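Local coordinates for DUF6844 domain-containing protein (Francisella tularensis subsp. tularensis, PDB 4QVR) that is of unknown function but carries a DUF6844 domain and a signal sequence, the latter consistent with export from the cytoplasm, at residues A149-I154 / F245-L251; G334-Y338 / I440-V444; P328-G334 / V444-P450. All coordinates share one frame; numbering follows the deposited sequence.

Interaction 1: A149-I154 / F245-L251; sequences AQAEYI and FGNLSGL
The amide ND2 of Asn247 donates a hydrogen bond of 3.0 Å to OH of Tyr153, the polar bond that joins the two segments. It is moderately bent, with an N-H...O angle of 147°, and the hydroxyl is tilted slightly from the amide plane. Ring and amide planes are turned 44° apart, and CB of Asn247 sits at the ring edge, near its plane, so the same residue both packs against the phenol and donates to its oxygen. OD1 of Asn247 bonds to Lys278, which gives the amide a second partner and should help fix its rotation.

With chi1 at 167°, the ring of Tyr153 extends beside its own carbonyl carbon and lies along Leu251 and Asn247. Over one face of this ring comes CD1 of Leu251, while the other methyl of that leucine, CD2, reaches Tyr153 CB at 3.8 Å and also fits against CA of Gln150 at 3.8 Å. CD2 of Leu248 lies 3.9 Å from Gln150 CB, the two side chains crossing at about a right angle, and the isobutyl end also meets Ile154 CD1. One turn on, Ile154 CD1 touches CD1 of the Phe245 ring at 3.6 Å, approaching it obliquely. The polar end of Gln150 turns to Tyr413, and Phe245 also packs on helix 374-385.

Seven of the eight touching residues are buried. The arrangement is that of helix 134-159 packed on the 3-10 turn 248-250, which leads from helix 224-246 into strand 251-261 of the antiparallel three-stranded sheet.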
loop_
_atom_site.group_PDB
_atom_site.type_symbol
_atom_site.label_atom_id
_atom_site.label_comp_id
_atom_site.label_asym_id
_atom_site.label_seq_id
_atom_site.Cartn_x
_atom_site.Cartn_y
_atom_site.Cartn_z
ATOM N N ALA A 149 6.172 -1.476 1.961
ATOM C CA ALA A 149 5.410 -2.286 2.897
ATOM C C ALA A 149 4.943 -3.543 2.198
ATOM O O ALA A 149 5.022 -4.624 2.764
ATOM C CB ALA A 149 4.220 -1.503 3.456
ATOM N N GLN A 150 4.463 -3.411 0.963
ATOM C CA GLN A 150 4.006 -4.601 0.229
ATOM C C GLN A 150 5.117 -5.594 0.001
ATOM O O GLN A 150 4.930 -6.817 0.138
ATOM C CB GLN A 150 3.428 -4.227 -1.117
ATOM C CG GLN A 150 2.086 -3.547 -0.989
ATOM C CD GLN A 150 1.520 -3.041 -2.312
ATOM O OE1 GLN A 150 2.198 -2.968 -3.325
ATOM N NE2 GLN A 150 0.271 -2.647 -2.274
ATOM N N ALA A 151 6.287 -5.077 -0.297
ATOM C CA ALA A 151 7.422 -5.931 -0.618
ATOM C C ALA A 151 7.932 -6.653 0.619
ATOM O O ALA A 151 8.337 -7.829 0.544
ATOM C CB ALA A 151 8.520 -5.102 -1.286
ATOM N N GLU A 152 7.886 -5.978 1.764
ATOM C CA GLU A 152 8.319 -6.587 3.026
ATOM C C GLU A 152 7.378 -7.690 3.487
ATOM O O GLU A 152 7.826 -8.705 4.034
ATOM C CB GLU A 152 8.537 -5.518 4.094
ATOM C CG GLU A 152 9.745 -4.659 3.716
ATOM C CD GLU A 152 10.102 -3.595 4.722
ATOM O OE1 GLU A 152 9.296 -3.316 5.637
ATOM O OE2 GLU A 152 11.205 -3.015 4.574
ATOM N N TYR A 153 6.086 -7.498 3.256
ATOM C CA TYR A 153 5.087 -8.519 3.545
ATOM C C TYR A 153 5.371 -9.760 2.683
ATOM O O TYR A 153 5.423 -10.853 3.190
ATOM C CB TYR A 153 3.661 -8.011 3.297
ATOM C CG TYR A 153 2.654 -9.128 3.293
ATOM C CD1 TYR A 153 2.246 -9.734 4.471
ATOM C CD2 TYR A 153 2.103 -9.585 2.116
ATOM C CE1 TYR A 153 1.333 -10.792 4.468
ATOM C CE2 TYR A 153 1.197 -10.633 2.109
ATOM C CZ TYR A 153 0.825 -11.238 3.282
ATOM O OH TYR A 153 -0.081 -12.287 3.248
ATOM N N ILE A 154 5.589 -9.580 1.385
ATOM C CA ILE A 154 5.886 -10.710 0.508
ATOM C C ILE A 154 7.147 -11.448 0.937
ATOM O O ILE A 154 7.177 -12.681 0.998
ATOM C CB ILE A 154 5.976 -10.253 -0.961
ATOM C CG1 ILE A 154 4.578 -9.814 -1.421
ATOM C CG2 ILE A 154 6.479 -11.390 -1.853
ATOM C CD1 ILE A 154 4.567 -9.107 -2.757
ATOM N N PHE A 245 2.300 -12.742 -3.563
ATOM C CA PHE A 245 1.670 -11.791 -4.489
ATOM C C PHE A 245 0.155 -11.950 -4.484
ATOM O O PHE A 245 -0.568 -10.955 -4.566
ATOM C CB PHE A 245 2.182 -11.950 -5.915
ATOM C CG PHE A 245 3.577 -11.462 -6.112
ATOM C CD1 PHE A 245 3.847 -10.114 -6.120
ATOM C CD2 PHE A 245 4.616 -12.341 -6.321
ATOM C CE1 PHE A 245 5.129 -9.650 -6.316
ATOM C CE2 PHE A 245 5.899 -11.875 -6.519
ATOM C CZ PHE A 245 6.155 -10.532 -6.508
ATOM N N GLY A 246 -0.330 -13.191 -4.391
ATOM C CA GLY A 246 -1.774 -13.439 -4.357
ATOM C C GLY A 246 -2.463 -12.811 -3.129
ATOM O O GLY A 246 -3.604 -12.371 -3.201
ATOM N N ASN A 247 -1.762 -12.757 -2.005
ATOM C CA ASN A 247 -2.311 -12.188 -0.778
ATOM C C ASN A 247 -2.312 -10.671 -0.697
ATOM O O ASN A 247 -2.845 -10.120 0.263
ATOM C CB ASN A 247 -1.513 -12.693 0.416
ATOM C CG ASN A 247 -1.647 -14.176 0.625
ATOM O OD1 ASN A 247 -2.395 -14.836 -0.068
ATOM N ND2 ASN A 247 -0.918 -14.705 1.597
ATOM N N LEU A 248 -1.691 -9.977 -1.651
ATOM C CA LEU A 248 -1.649 -8.519 -1.589
ATOM C C LEU A 248 -2.992 -7.896 -1.470
ATOM O O LEU A 248 -3.135 -6.855 -0.868
ATOM C CB LEU A 248 -0.944 -7.897 -2.801
ATOM C CG LEU A 248 0.566 -7.956 -2.789
ATOM C CD1 LEU A 248 1.110 -7.221 -4.005
ATOM C CD2 LEU A 248 1.101 -7.374 -1.498
ATOM N N SER A 249 -3.978 -8.523 -2.067
ATOM C CA SER A 249 -5.332 -8.029 -2.025
ATOM C C SER A 249 -5.871 -8.007 -0.597
ATOM O O SER A 249 -6.891 -7.368 -0.351
ATOM C CB SER A 249 -6.208 -8.874 -2.951
ATOM O OG SER A 249 -6.001 -10.251 -2.677
ATOM N N GLY A 250 -5.196 -8.684 0.338
ATOM C CA GLY A 250 -5.596 -8.682 1.764
ATOM C C GLY A 250 -4.720 -7.748 2.599
ATOM O O GLY A 250 -4.994 -7.496 3.765
ATOM N N LEU A 251 -3.657 -7.231 2.004
ATOM C CA LEU A 251 -2.754 -6.311 2.727
ATOM C C LEU A 251 -3.330 -4.901 2.555
ATOM O O LEU A 251 -3.321 -4.342 1.481
ATOM C CB LEU A 251 -1.335 -6.394 2.187
ATOM C CG LEU A 251 -0.315 -5.643 3.043
ATOM C CD1 LEU A 251 -0.094 -6.364 4.364
ATOM C CD2 LEU A 251 0.995 -5.544 2.317
#

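Interaction 2: G334-Y338 / I440-V444; sequences GQGSY and IVYGV
The ring of Tyr442 presents its edge to strand 334-337: O of Gly336, CA of Ser337 and N of Tyr338 all lie near its plane. One face carries CG2 of Ile440, 3.6 Å above the plane and offset toward the rim. A chi1 of -62° sets the ring beside its own backbone N, alongside the glycine and serine backbone. Tyr353 of helix 349-370 meets the same ring edge-to-face.

The two strands run antiparallel, at 148° between their directions and 4.4 Å at closest approach. Gly336 and Tyr442 form a hydrogen-bonded pair: N of each meets O of the other at 2.8 Å, and the bond from Tyr442 N is nearly straight at 174°. Gly334 and Val444 pair likewise, but the bond from Gly334 N to Val444 O stretches to 3.2 Å. Between them Gln335 and Gly443 make a non-hydrogen-bonded pair whose CA atoms approach to 4.2 Å, and CA of Gln335 comes to 3.1 Å from O of Tyr442 in a CA-H...O contact. On the Gln335 face, its extended chain runs obliquely across Val441, with Gln335 OE1 against Val441 CG1 at 3.6 Å, while NE2 is bonded to O of Met313.

Strand 424-433 flanks 440-444 on its other edge, through backbone bonds of Val441 with Tyr432 and of Gly443 with Trp430. Helix 349-370 covers the Tyr442 and Val444 face, Tyr353 and Ala356 both touching Val444, whereas Val135 of helix 134-159 meets Ser337 and Val441.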
loop_
_atom_site.group_PDB
_atom_site.type_symbol
_atom_site.label_atom_id
_atom_site.label_comp_id
_atom_site.label_asym_id
_atom_site.label_seq_id
_atom_site.Cartn_x
_atom_site.Cartn_y
_atom_site.Cartn_z
ATOM N N GLY A 334 -6.777 12.161 -1.606
ATOM C CA GLY A 334 -5.998 12.856 -2.613
ATOM C C GLY A 334 -5.847 14.298 -2.243
ATOM O O GLY A 334 -6.701 14.854 -1.583
ATOM N N GLN A 335 -4.757 14.914 -2.674
ATOM C CA GLN A 335 -4.492 16.311 -2.376
ATOM C C GLN A 335 -3.995 17.013 -3.612
ATOM O O GLN A 335 -3.453 16.363 -4.503
ATOM C CB GLN A 335 -3.440 16.442 -1.265
ATOM C CG GLN A 335 -3.888 15.756 0.002
ATOM C CD GLN A 335 -2.905 15.839 1.146
ATOM O OE1 GLN A 335 -1.937 16.584 1.119
ATOM N NE2 GLN A 335 -3.178 15.070 2.178
ATOM N N GLY A 336 -4.201 18.333 -3.666
ATOM C CA GLY A 336 -3.728 19.159 -4.761
ATOM C C GLY A 336 -3.406 20.533 -4.198
ATOM O O GLY A 336 -3.659 20.792 -3.025
ATOM N N SER A 337 -2.830 21.408 -5.017
ATOM C CA SER A 337 -2.502 22.760 -4.588
ATOM C C SER A 337 -2.507 23.680 -5.793
ATOM O O SER A 337 -2.559 23.202 -6.928
ATOM C CB SER A 337 -1.136 22.805 -3.910
ATOM O OG SER A 337 -0.132 22.354 -4.794
ATOM N N TYR A 338 -2.452 24.988 -5.548
ATOM C CA TYR A 338 -2.449 25.975 -6.639
ATOM C C TYR A 338 -1.170 26.819 -6.674
ATOM O O TYR A 338 -0.844 27.509 -5.713
ATOM C CB TYR A 338 -3.677 26.880 -6.536
ATOM C CG TYR A 338 -3.689 28.008 -7.550
ATOM C CD1 TYR A 338 -4.067 27.779 -8.878
ATOM C CD2 TYR A 338 -3.341 29.308 -7.177
ATOM C CE1 TYR A 338 -4.080 28.811 -9.805
ATOM C CE2 TYR A 338 -3.355 30.345 -8.097
ATOM C CZ TYR A 338 -3.723 30.093 -9.407
ATOM O OH TYR A 338 -3.736 31.123 -10.318
ATOM N N ILE A 440 -1.691 26.778 -0.108
ATOM C CA ILE A 440 -2.908 26.135 0.275
ATOM C C ILE A 440 -2.942 24.747 -0.321
ATOM O O ILE A 440 -2.546 24.551 -1.472
ATOM C CB ILE A 440 -4.121 26.907 -0.275
ATOM C CG1 ILE A 440 -4.030 28.382 0.116
ATOM C CG2 ILE A 440 -5.438 26.277 0.202
ATOM C CD1 ILE A 440 -5.052 29.247 -0.583
ATOM N N VAL A 441 -3.423 23.798 0.479
ATOM C CA VAL A 441 -3.572 22.439 0.061
ATOM C C VAL A 441 -5.058 22.120 0.042
ATOM O O VAL A 441 -5.802 22.458 0.961
ATOM C CB VAL A 441 -2.835 21.487 1.019
ATOM C CG1 VAL A 441 -2.937 20.041 0.539
ATOM C CG2 VAL A 441 -1.383 21.917 1.129
ATOM N N TYR A 442 -5.488 21.496 -1.038
ATOM C CA TYR A 442 -6.856 21.090 -1.190
ATOM C C TYR A 442 -6.873 19.593 -1.133
ATOM O O TYR A 442 -5.870 18.943 -1.439
ATOM C CB TYR A 442 -7.386 21.556 -2.536
ATOM C CG TYR A 442 -7.374 23.050 -2.683
ATOM C CD1 TYR A 442 -8.459 23.809 -2.288
ATOM C CD2 TYR A 442 -6.257 23.704 -3.194
ATOM C CE1 TYR A 442 -8.446 25.185 -2.411
ATOM C CE2 TYR A 442 -6.227 25.072 -3.323
ATOM C CZ TYR A 442 -7.324 25.810 -2.934
ATOM O OH TYR A 442 -7.293 27.170 -3.060
ATOM N N GLY A 443 -8.002 19.025 -0.755
ATOM C CA GLY A 443 -8.084 17.589 -0.696
ATOM C C GLY A 443 -9.470 17.092 -0.938
ATOM O O GLY A 443 -10.446 17.850 -0.838
ATOM N N VAL A 444 -9.551 15.814 -1.286
ATOM C CA VAL A 444 -10.821 15.143 -1.509
ATOM C C VAL A 444 -10.739 13.745 -0.940
ATOM O O VAL A 444 -9.634 13.205 -0.715
ATOM C CB VAL A 444 -11.182 15.005 -3.014
ATOM C CG1 VAL A 444 -11.406 16.367 -3.657
ATOM C CG2 VAL A 444 -10.099 14.247 -3.762
#

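Interaction 3: P328-G334 / V444-P450; sequences PYILAYG and VVLKWDP
Ile330 and Trp448 form the tight end of this antiparallel pairing, their side chains lying side by side and pointing the same way. CD1 of Ile330 meets the indole at its edge, 3.3 Å from CE3 of Trp448, and also touches CG of Pro450. Pro450 CB lies over one indole face, offset toward its rim. The backbones are bonded in both directions, N of Trp448 reaching O of Ile330 at 2.9 Å and 167°, in the carbonyl plane. Ala332 and Leu446 repeat this pairing, with Leu446 N 2.9 Å from Ala332 O. On the other face, Val445 CG2 rests 3.9 Å from CD1 of Tyr333, whose hydroxyl bonds to Tyr304.

The open side is that of exposed Asp449 and partly exposed Lys447. The lysine is extended throughout, and its aliphatic part still packs on Tyr329: the two side chains cross at about a right angle, with Lys447 CE 3.4 Å from Tyr329 CB. Its NZ forms a salt bridge with OD2 of Asp449 at 3.6 Å.

Apolar side chains and backbone bonds thus join the strands; the salt bridge lies within 444-450, between Lys447 of the strand and Asp449 just past it, and itself probably contributes little to holding the two together.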
loop_
_atom_site.group_PDB
_atom_site.type_symbol
_atom_site.label_atom_id
_atom_site.label_comp_id
_atom_site.label_asym_id
_atom_site.label_seq_id
_atom_site.Cartn_x
_atom_site.Cartn_y
_atom_site.Cartn_z
ATOM N N PRO A 328 -19.441 -2.790 2.196
ATOM C CA PRO A 328 -18.100 -2.252 2.154
ATOM C C PRO A 328 -17.943 -1.220 1.063
ATOM O O PRO A 328 -18.582 -1.278 0.028
ATOM C CB PRO A 328 -17.224 -3.470 1.838
ATOM C CG PRO A 328 -18.145 -4.476 1.229
ATOM C CD PRO A 328 -19.497 -4.211 1.803
ATOM N N TYR A 329 -17.072 -0.268 1.303
ATOM C CA TYR A 329 -16.808 0.736 0.320
ATOM C C TYR A 329 -15.342 1.066 0.461
ATOM O O TYR A 329 -14.729 0.803 1.496
ATOM C CB TYR A 329 -17.708 1.959 0.547
ATOM C CG TYR A 329 -17.555 2.544 1.923
ATOM C CD1 TYR A 329 -16.397 3.196 2.280
ATOM C CD2 TYR A 329 -18.560 2.448 2.862
ATOM C CE1 TYR A 329 -16.234 3.735 3.530
ATOM C CE2 TYR A 329 -18.403 2.993 4.126
ATOM C CZ TYR A 329 -17.233 3.638 4.444
ATOM O OH TYR A 329 -17.033 4.197 5.680
ATOM N N ILE A 330 -14.776 1.652 -0.576
ATOM C CA ILE A 330 -13.385 2.004 -0.559
ATOM C C ILE A 330 -13.236 3.508 -0.645
ATOM O O ILE A 330 -13.824 4.133 -1.512
ATOM C CB ILE A 330 -12.680 1.332 -1.736
ATOM C CG1 ILE A 330 -12.811 -0.187 -1.557
ATOM C CG2 ILE A 330 -11.217 1.768 -1.804
ATOM C CD1 ILE A 330 -12.617 -0.981 -2.818
ATOM N N LEU A 331 -12.468 4.080 0.277
ATOM C CA LEU A 331 -12.216 5.502 0.278
ATOM C C LEU A 331 -10.830 5.685 -0.274
ATOM O O LEU A 331 -9.978 4.840 -0.081
ATOM C CB LEU A 331 -12.271 6.074 1.675
ATOM C CG LEU A 331 -13.579 5.879 2.417
ATOM C CD1 LEU A 331 -13.488 6.589 3.760
ATOM C CD2 LEU A 331 -14.722 6.426 1.608
ATOM N N ALA A 332 -10.629 6.784 -0.985
ATOM C CA ALA A 332 -9.351 7.123 -1.569
ATOM C C ALA A 332 -9.111 8.586 -1.286
ATOM O O ALA A 332 -9.966 9.434 -1.596
ATOM C CB ALA A 332 -9.370 6.902 -3.056
ATOM N N TYR A 333 -7.950 8.876 -0.706
ATOM C CA TYR A 333 -7.552 10.241 -0.386
ATOM C C TYR A 333 -6.718 10.848 -1.473
ATOM O O TYR A 333 -5.989 10.151 -2.154
ATOM C CB TYR A 333 -6.720 10.240 0.876
ATOM C CG TYR A 333 -7.438 9.675 2.082
ATOM C CD1 TYR A 333 -8.394 10.417 2.748
ATOM C CD2 TYR A 333 -7.126 8.411 2.578
ATOM C CE1 TYR A 333 -9.056 9.909 3.871
ATOM C CE2 TYR A 333 -7.757 7.907 3.709
ATOM C CZ TYR A 333 -8.733 8.660 4.344
ATOM O OH TYR A 333 -9.370 8.169 5.458
ATOM N N GLY A 334 -6.777 12.161 -1.606
ATOM C CA GLY A 334 -5.998 12.856 -2.613
ATOM C C GLY A 334 -5.847 14.298 -2.243
ATOM O O GLY A 334 -6.701 14.854 -1.583
ATOM N N VAL A 444 -9.551 15.814 -1.286
ATOM C CA VAL A 444 -10.821 15.143 -1.509
ATOM C C VAL A 444 -10.739 13.745 -0.940
ATOM O O VAL A 444 -9.634 13.205 -0.715
ATOM C CB VAL A 444 -11.182 15.005 -3.014
ATOM C CG1 VAL A 444 -11.406 16.367 -3.657
ATOM C CG2 VAL A 444 -10.099 14.247 -3.762
ATOM N N VAL A 445 -11.916 13.184 -0.695
ATOM C CA VAL A 445 -12.071 11.806 -0.287
ATOM C C VAL A 445 -13.094 11.263 -1.249
ATOM O O VAL A 445 -14.239 11.746 -1.298
ATOM C CB VAL A 445 -12.602 11.631 1.135
ATOM C CG1 VAL A 445 -12.695 10.144 1.454
ATOM C CG2 VAL A 445 -11.702 12.346 2.144
ATOM N N LEU A 446 -12.676 10.290 -2.044
ATOM C CA LEU A 446 -13.539 9.705 -3.028
ATOM C C LEU A 446 -13.991 8.365 -2.506
ATOM O O LEU A 446 -13.272 7.717 -1.751
ATOM C CB LEU A 446 -12.817 9.552 -4.372
ATOM C CG LEU A 446 -12.292 10.821 -5.071
ATOM C CD1 LEU A 446 -11.810 10.491 -6.478
ATOM C CD2 LEU A 446 -13.336 11.913 -5.157
ATOM N N LYS A 447 -15.204 7.977 -2.892
ATOM C CA LYS A 447 -15.777 6.695 -2.504
ATOM C C LYS A 447 -16.075 5.906 -3.775
ATOM O O LYS A 447 -16.738 6.410 -4.685
ATOM C CB LYS A 447 -17.071 6.869 -1.712
ATOM C CG LYS A 447 -17.695 5.546 -1.290
ATOM C CD LYS A 447 -19.148 5.709 -0.891
ATOM C CE LYS A 447 -19.792 4.363 -0.592
ATOM N NZ LYS A 447 -21.265 4.451 -0.369
ATOM N N TRP A 448 -15.570 4.677 -3.813
ATOM C CA TRP A 448 -15.733 3.764 -4.925
ATOM C C TRP A 448 -16.442 2.513 -4.438
ATOM O O TRP A 448 -16.097 1.963 -3.391
ATOM C CB TRP A 448 -14.364 3.382 -5.488
ATOM C CG TRP A 448 -14.410 2.406 -6.624
ATOM C CD1 TRP A 448 -15.012 2.587 -7.832
ATOM C CD2 TRP A 448 -13.777 1.133 -6.682
ATOM N NE1 TRP A 448 -14.828 1.489 -8.624
ATOM C CE2 TRP A 448 -14.061 0.584 -7.944
ATOM C CE3 TRP A 448 -13.012 0.394 -5.787
ATOM C CZ2 TRP A 448 -13.609 -0.675 -8.327
ATOM C CZ3 TRP A 448 -12.563 -0.853 -6.166
ATOM C CH2 TRP A 448 -12.857 -1.374 -7.425
ATOM N N ASP A 449 -17.418 2.064 -5.219
ATOM C CA ASP A 449 -18.198 0.877 -4.918
ATOM C C ASP A 449 -17.918 -0.176 -5.988
ATOM O O ASP A 449 -18.326 -0.016 -7.137
ATOM C CB ASP A 449 -19.693 1.235 -4.856
ATOM C CG ASP A 449 -20.065 1.974 -3.565
ATOM O OD1 ASP A 449 -19.896 1.379 -2.476
ATOM O OD2 ASP A 449 -20.553 3.128 -3.635
ATOM N N PRO A 450 -17.202 -1.247 -5.614
ATOM C CA PRO A 450 -16.853 -2.329 -6.542
ATOM C C PRO A 450 -17.895 -3.436 -6.614
ATOM O O PRO A 450 -18.485 -3.655 -7.673
ATOM C CB PRO A 450 -15.560 -2.876 -5.952
ATOM C CG PRO A 450 -15.648 -2.587 -4.484
ATOM C CD PRO A 450 -16.590 -1.437 -4.285
#

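How the interactions relate
From the N terminus, interaction 1 comes first: it closes a loop of 90 residues, joining helix 134-159 to the turn that enters strand 251-261 of the three-stranded sheet, and is complete before the other two begin. Interaction 3 opens next at 328, and interaction 2 follows along the same strand, 328-337. On the return, strand 440-448 passes through interaction 2 before interaction 3, so the loop of interaction 2 lies within that of interaction 3; Gly334 and Val444 belong to both. Together they pair the central strands of the four-stranded sheet. Interaction 1 stays separate, its nearest atoms about 9 Å from interaction 3 and about 16 Å from interaction 2.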